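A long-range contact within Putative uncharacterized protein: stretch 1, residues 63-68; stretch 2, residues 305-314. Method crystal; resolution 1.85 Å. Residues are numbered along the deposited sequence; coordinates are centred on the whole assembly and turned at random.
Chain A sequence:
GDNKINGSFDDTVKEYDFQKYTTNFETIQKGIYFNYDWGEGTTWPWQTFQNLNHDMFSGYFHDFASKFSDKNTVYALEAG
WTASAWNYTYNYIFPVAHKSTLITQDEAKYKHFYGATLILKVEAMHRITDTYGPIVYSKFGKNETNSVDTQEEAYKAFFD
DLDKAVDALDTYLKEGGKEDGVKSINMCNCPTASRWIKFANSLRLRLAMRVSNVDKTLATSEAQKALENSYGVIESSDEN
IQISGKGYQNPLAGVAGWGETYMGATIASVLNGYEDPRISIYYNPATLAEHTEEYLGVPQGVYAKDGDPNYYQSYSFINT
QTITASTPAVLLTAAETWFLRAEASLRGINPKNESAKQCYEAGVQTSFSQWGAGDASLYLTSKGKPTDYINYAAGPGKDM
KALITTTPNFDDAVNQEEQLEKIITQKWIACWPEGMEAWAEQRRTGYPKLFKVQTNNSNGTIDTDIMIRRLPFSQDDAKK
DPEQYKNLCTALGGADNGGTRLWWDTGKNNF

Stretch 1, residues 63-68: DFASKF
Stretch 2 (305-314) KDGDPNYYQS

Two irregular segments, at least 238 residues apart in sequence wherever they touch, pack together and bury 431 Å² in all. Stretch 1 begins extended at D63 (phi/psi -76/166), bends at F64 (-102/-12), extends again at A65 (-78/112) and closes as a 3-10 segment over S66-F68 (-60/-25, -57/-25, -91/-6), with F68 N hydrogen-bonded to A65 O at 2.9 Å. Stretch 2 has no regular helix or strand but folds through two turns: type II from K305 (-147/174) through D306 (-58/130) to D308 (-75/153), with D308 N to K305 O at 3.0 Å, and type I from N310 through Y311 (-60/-31) and Y312 (-103/13) to Q313 (-63/-20), with Q313 N to N310 O at 3.2 Å. G307 sits at 107/-24, where a CB would jam against the preceding carbonyl oxygen; P309 (-56/154) links the turns, and N310 (-90/85) opens the second. The chains run in opposite directions: CA atoms pair F64 with Q313 (5.3 Å), S66 with N310 (5.1 Å) and K67 with D306 (3.7 Å).

S66 is the hub, buried, its CB pointing toward stretch 2, which covers 92 Å² of it. With chi1 at -77° (m), its OG donates to P309 O at 2.7 Å; S66 CB also lies 3.8 Å from D308 O and 4.1 Å from D308 CB. Its backbone N donates to N310 OD1 at 2.9 Å and a nearly straight 167°. Serine thus supplies a hydroxyl and N310 (chi1 m, chi2 -49°; 58 Å² covered) an amide oxygen for the two direct hydrogen bonds. The same OD1 accepts from water 2 at 2.8 Å, which in turn accepts from K67 N at 3.0 Å.

The CA-to-CB bond of F64 points toward stretch 2, and with chi1 77° (p) and chi2 -74° its nonpolar ring packs obliquely there, CD2 3.6 Å from N310 CB and CE2 3.6 Å from Q313 NE2; 88 Å² of F64 is covered. Q313 has chi1 and chi2 t, chi3 102°; Y311 and Y312 have chi1 m. At the F64 backbone, water 1 donates to F64 O (2.6 Å) and accepts from Y312 N (2.9 Å).

At the other end, S66 O rests 3.3 Å from K305 CA, and K67 CB lies 3.6 Å from D306 OD1 (chi1 t). The exposed K67 side chain (p, t, t, t) leads its end away. Water 3 donates to K67 O (2.9 Å) and accepts from D306 N (3.0 Å).

Aspartates brace each stretch internally: D63 OD1 accepts from A65 N at 3.2 Å and, weakly, from F64 N at 2.8 Å, while D308 OD2 (chi1 m) accepts from K305 N at 2.9 Å.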

ATOM      1  N   ASP A  63       2.801   8.525 -15.252  1.00 15.43           N
ATOM      2  CA  ASP A  63       2.395   9.772 -15.856  1.00 14.94           C
ATOM      3  C   ASP A  63       2.728   9.743 -17.349  1.00 17.00           C
ATOM      4  O   ASP A  63       3.452   8.860 -17.796  1.00 19.07           O
ATOM      5  CB  ASP A  63       3.084  10.929 -15.112  1.00 17.04           C
ATOM      6  CG  ASP A  63       2.253  12.207 -15.113  1.00 18.54           C
ATOM      7  OD1 ASP A  63       1.897  12.653 -16.214  1.00 19.96           O
ATOM      8  OD2 ASP A  63       1.955  12.754 -14.025  1.00 19.69           O
ATOM      9  N   PHE A  64       2.178  10.672 -18.128  1.00 15.94           N
ATOM     10  CA  PHE A  64       2.540  10.796 -19.547  1.00 18.52           C
ATOM     11  C   PHE A  64       3.516  11.949 -19.794  1.00 16.73           C
ATOM     12  O   PHE A  64       4.085  12.060 -20.892  1.00 16.28           O
ATOM     13  CB  PHE A  64       1.293  11.008 -20.427  1.00 18.17           C
ATOM     14  CG  PHE A  64       0.744  12.410 -20.371  1.00 21.00           C
ATOM     15  CD1 PHE A  64       0.064  12.864 -19.262  1.00 23.10           C
ATOM     16  CD2 PHE A  64       0.932  13.287 -21.433  1.00 31.60           C
ATOM     17  CE1 PHE A  64      -0.424  14.176 -19.204  1.00 26.20           C
ATOM     18  CE2 PHE A  64       0.440  14.597 -21.384  1.00 30.01           C
ATOM     19  CZ  PHE A  64      -0.230  15.036 -20.261  1.00 33.51           C
ATOM     20  N   ALA A  65       3.696  12.812 -18.799  1.00 16.59           N
ATOM     21  CA  ALA A  65       4.374  14.080 -19.039  1.00 17.74           C
ATOM     22  C   ALA A  65       5.863  13.858 -19.116  1.00 16.28           C
ATOM     23  O   ALA A  65       6.504  13.537 -18.096  1.00 15.82           O
ATOM     24  CB  ALA A  65       4.025  15.130 -17.951  1.00 18.15           C
ATOM     25  N   SER A  66       6.424  14.055 -20.312  1.00 16.07           N
ATOM     26  CA  SER A  66       7.892  13.914 -20.500  1.00 17.55           C
ATOM     27  C   SER A  66       8.717  14.869 -19.630  1.00 18.43           C
ATOM     28  O   SER A  66       9.871  14.569 -19.279  1.00 16.90           O
ATOM     29  CB  SER A  66       8.281  14.048 -21.975  1.00 19.90           C
ATOM     30  OG  SER A  66       7.957  12.840 -22.648  1.00 19.84           O
ATOM     31  N   LYS A  67       8.126  15.992 -19.226  1.00 18.69           N
ATOM     32  CA  LYS A  67       8.801  16.889 -18.266  1.00 20.09           C
ATOM     33  C   LYS A  67       9.185  16.192 -16.939  1.00 19.54           C
ATOM     34  O   LYS A  67      10.134  16.603 -16.283  1.00 20.96           O
ATOM     35  CB  LYS A  67       7.989  18.169 -18.024  1.00 20.70           C
ATOM     36  CG  LYS A  67       6.680  18.015 -17.329  1.00 27.80           C
ATOM     37  CD  LYS A  67       6.091  19.375 -16.892  1.00 31.21           C
ATOM     38  CE  LYS A  67       4.684  19.156 -16.340  1.00 39.68           C
ATOM     39  NZ  LYS A  67       4.001  20.391 -15.851  1.00 45.13           N
ATOM     40  N   PHE A  68       8.468  15.117 -16.583  1.00 18.00           N
ATOM     41  CA  PHE A  68       8.783  14.317 -15.396  1.00 15.74           C
ATOM     42  C   PHE A  68       9.731  13.149 -15.642  1.00 15.67           C
ATOM     43  O   PHE A  68      10.155  12.498 -14.677  1.00 15.79           O
ATOM     44  CB  PHE A  68       7.488  13.755 -14.779  1.00 15.98           C
ATOM     45  CG  PHE A  68       6.527  14.822 -14.265  1.00 17.53           C
ATOM     46  CD1 PHE A  68       6.959  16.116 -13.944  1.00 21.58           C
ATOM     47  CD2 PHE A  68       5.188  14.514 -14.072  1.00 21.75           C
ATOM     48  CE1 PHE A  68       6.061  17.069 -13.452  1.00 25.52           C
ATOM     49  CE2 PHE A  68       4.296  15.463 -13.574  1.00 21.09           C
ATOM     50  CZ  PHE A  68       4.725  16.732 -13.258  1.00 22.16           C
ATOM     51  N   LYS A 305      12.690  14.704 -21.290  1.00 18.80           N
ATOM     52  CA  LYS A 305      12.696  15.899 -20.472  1.00 19.20           C
ATOM     53  C   LYS A 305      11.733  16.918 -21.073  1.00 20.33           C
ATOM     54  O   LYS A 305      11.194  16.723 -22.156  1.00 18.55           O
ATOM     55  CB  LYS A 305      14.114  16.469 -20.392  1.00 21.33           C
ATOM     56  CG  LYS A 305      14.717  16.784 -21.744  1.00 27.92           C
ATOM     57  CD  LYS A 305      16.070  17.462 -21.618  1.00 41.03           C
ATOM     58  CE  LYS A 305      16.689  17.673 -22.987  1.00 44.13           C
ATOM     59  NZ  LYS A 305      17.434  18.945 -23.025  1.00 54.43           N
ATOM     60  N   ASP A 306      11.541  18.008 -20.350  1.00 21.50           N
ATOM     61  CA  ASP A 306      10.608  19.038 -20.742  1.00 22.94           C
ATOM     62  C   ASP A 306      10.970  19.576 -22.110  1.00 22.43           C
ATOM     63  O   ASP A 306      12.121  19.926 -22.364  1.00 25.08           O
ATOM     64  CB  ASP A 306      10.633  20.171 -19.720  1.00 24.85           C
ATOM     65  CG  ASP A 306       9.364  21.003 -19.728  1.00 28.60           C
ATOM     66  OD1 ASP A 306       8.431  20.695 -20.492  1.00 30.17           O
ATOM     67  OD2 ASP A 306       9.311  21.959 -18.937  1.00 36.35           O
ATOM     68  N   GLY A 307       9.976  19.625 -22.985  1.00 23.58           N
ATOM     69  CA  GLY A 307      10.167  20.013 -24.373  1.00 24.81           C
ATOM     70  C   GLY A 307      10.060  18.830 -25.313  1.00 24.17           C
ATOM     71  O   GLY A 307       9.784  19.011 -26.472  1.00 24.13           O
ATOM     72  N   ASP A 308      10.293  17.623 -24.817  1.00 20.32           N
ATOM     73  CA  ASP A 308      10.163  16.419 -25.629  1.00 20.65           C
ATOM     74  C   ASP A 308       8.681  16.076 -25.836  1.00 21.49           C
ATOM     75  O   ASP A 308       7.838  16.398 -24.992  1.00 20.02           O
ATOM     76  CB  ASP A 308      10.858  15.235 -24.938  1.00 18.47           C
ATOM     77  CG  ASP A 308      12.391  15.324 -24.989  1.00 26.40           C
ATOM     78  OD1 ASP A 308      12.946  16.038 -25.854  1.00 23.99           O
ATOM     79  OD2 ASP A 308      13.047  14.660 -24.156  1.00 25.18           O
ATOM     80  N   PRO A 309       8.353  15.401 -26.950  1.00 20.88           N
ATOM     81  CA  PRO A 309       6.975  14.886 -27.058  1.00 20.53           C
ATOM     82  C   PRO A 309       6.611  13.983 -25.872  1.00 20.64           C
ATOM     83  O   PRO A 309       7.496  13.385 -25.244  1.00 21.03           O
ATOM     84  CB  PRO A 309       7.007  14.064 -28.353  1.00 22.40           C
ATOM     85  CG  PRO A 309       8.216  14.594 -29.117  1.00 22.21           C
ATOM     86  CD  PRO A 309       9.211  14.913 -28.046  1.00 20.62           C
ATOM     87  N   ASN A 310       5.321  13.909 -25.568  1.00 19.14           N
ATOM     88  CA  ASN A 310       4.822  13.045 -24.521  1.00 18.98           C
ATOM     89  C   ASN A 310       4.509  11.695 -25.162  1.00 18.33           C
ATOM     90  O   ASN A 310       3.368  11.404 -25.548  1.00 17.20           O
ATOM     91  CB  ASN A 310       3.600  13.674 -23.876  1.00 19.38           C
ATOM     92  CG  ASN A 310       3.916  15.016 -23.235  1.00 23.36           C
ATOM     93  OD1 ASN A 310       4.880  15.146 -22.476  1.00 19.02           O
ATOM     94  ND2 ASN A 310       3.133  16.021 -23.567  1.00 18.51           N
ATOM     95  N   TYR A 311       5.541  10.869 -25.252  1.00 18.24           N
ATOM     96  CA  TYR A 311       5.508   9.694 -26.109  1.00 16.18           C
ATOM     97  C   TYR A 311       4.400   8.701 -25.775  1.00 13.36           C
ATOM     98  O   TYR A 311       3.914   8.018 -26.653  1.00 13.81           O
ATOM     99  CB  TYR A 311       6.849   8.951 -26.052  1.00 16.94           C
ATOM    100  CG  TYR A 311       8.072   9.776 -26.436  1.00 16.85           C
ATOM    101  CD1 TYR A 311       8.234  10.244 -27.728  1.00 18.91           C
ATOM    102  CD2 TYR A 311       9.075  10.053 -25.522  1.00 20.70           C
ATOM    103  CE1 TYR A 311       9.358  10.992 -28.103  1.00 20.64           C
ATOM    104  CE2 TYR A 311      10.211  10.816 -25.892  1.00 19.61           C
ATOM    105  CZ  TYR A 311      10.336  11.260 -27.188  1.00 20.90           C
ATOM    106  OH  TYR A 311      11.436  11.997 -27.562  1.00 29.24           O
ATOM    107  N   TYR A 312       4.019   8.619 -24.514  1.00 13.92           N
ATOM    108  CA  TYR A 312       3.121   7.569 -24.035  1.00 14.54           C
ATOM    109  C   TYR A 312       1.682   8.045 -23.823  1.00 15.20           C
ATOM    110  O   TYR A 312       0.886   7.375 -23.227  1.00 15.84           O
ATOM    111  CB  TYR A 312       3.703   6.944 -22.755  1.00 14.54           C
ATOM    112  CG  TYR A 312       4.992   6.241 -23.071  1.00 15.06           C
ATOM    113  CD1 TYR A 312       4.987   5.059 -23.793  1.00 13.45           C
ATOM    114  CD2 TYR A 312       6.223   6.801 -22.734  1.00 18.30           C
ATOM    115  CE1 TYR A 312       6.170   4.422 -24.152  1.00 15.16           C
ATOM    116  CE2 TYR A 312       7.429   6.170 -23.092  1.00 16.73           C
ATOM    117  CZ  TYR A 312       7.381   4.975 -23.790  1.00 14.30           C
ATOM    118  OH  TYR A 312       8.528   4.371 -24.187  1.00 13.11           O
ATOM    119  N   GLN A 313       1.367   9.229 -24.327  1.00 17.55           N
ATOM    120  CA  GLN A 313       0.070   9.855 -24.105  1.00 17.88           C
ATOM    121  C   GLN A 313      -1.137   9.089 -24.680  1.00 17.31           C
ATOM    122  O   GLN A 313      -2.273   9.311 -24.247  1.00 16.85           O
ATOM    123  CB  GLN A 313       0.183  11.276 -24.672  1.00 22.13           C
ATOM    124  CG  GLN A 313      -1.027  12.016 -25.031  1.00 34.31           C
ATOM    125  CD  GLN A 313      -0.601  13.289 -25.735  1.00 44.14           C
ATOM    126  OE1 GLN A 313      -0.671  13.394 -26.963  1.00 48.44           O
ATOM    127  NE2 GLN A 313      -0.045  14.208 -24.970  1.00 35.02           N
ATOM    128  N   SER A 314      -0.905   8.192 -25.636  1.00 16.34           N
ATOM    129  CA  SER A 314      -1.980   7.356 -26.191  1.00 17.69           C
ATOM    130  C   SER A 314      -1.985   5.905 -25.705  1.00 14.42           C
ATOM    131  O   SER A 314      -2.728   5.067 -26.229  1.00 15.71           O
ATOM    132  CB  SER A 314      -1.939   7.427 -27.717  1.00 19.51           C
ATOM    133  OG  SER A 314      -2.139   8.780 -28.094  1.00 25.47           O
TER
HETATM  134  O   HOH W   1       5.093  10.086 -22.206  1.00 14.32           O
HETATM  135  O   HOH W   2       5.853  17.159 -20.761  1.00 17.54           O
HETATM  136  O   HOH W   3      12.406  17.918 -17.499  1.00 19.27           O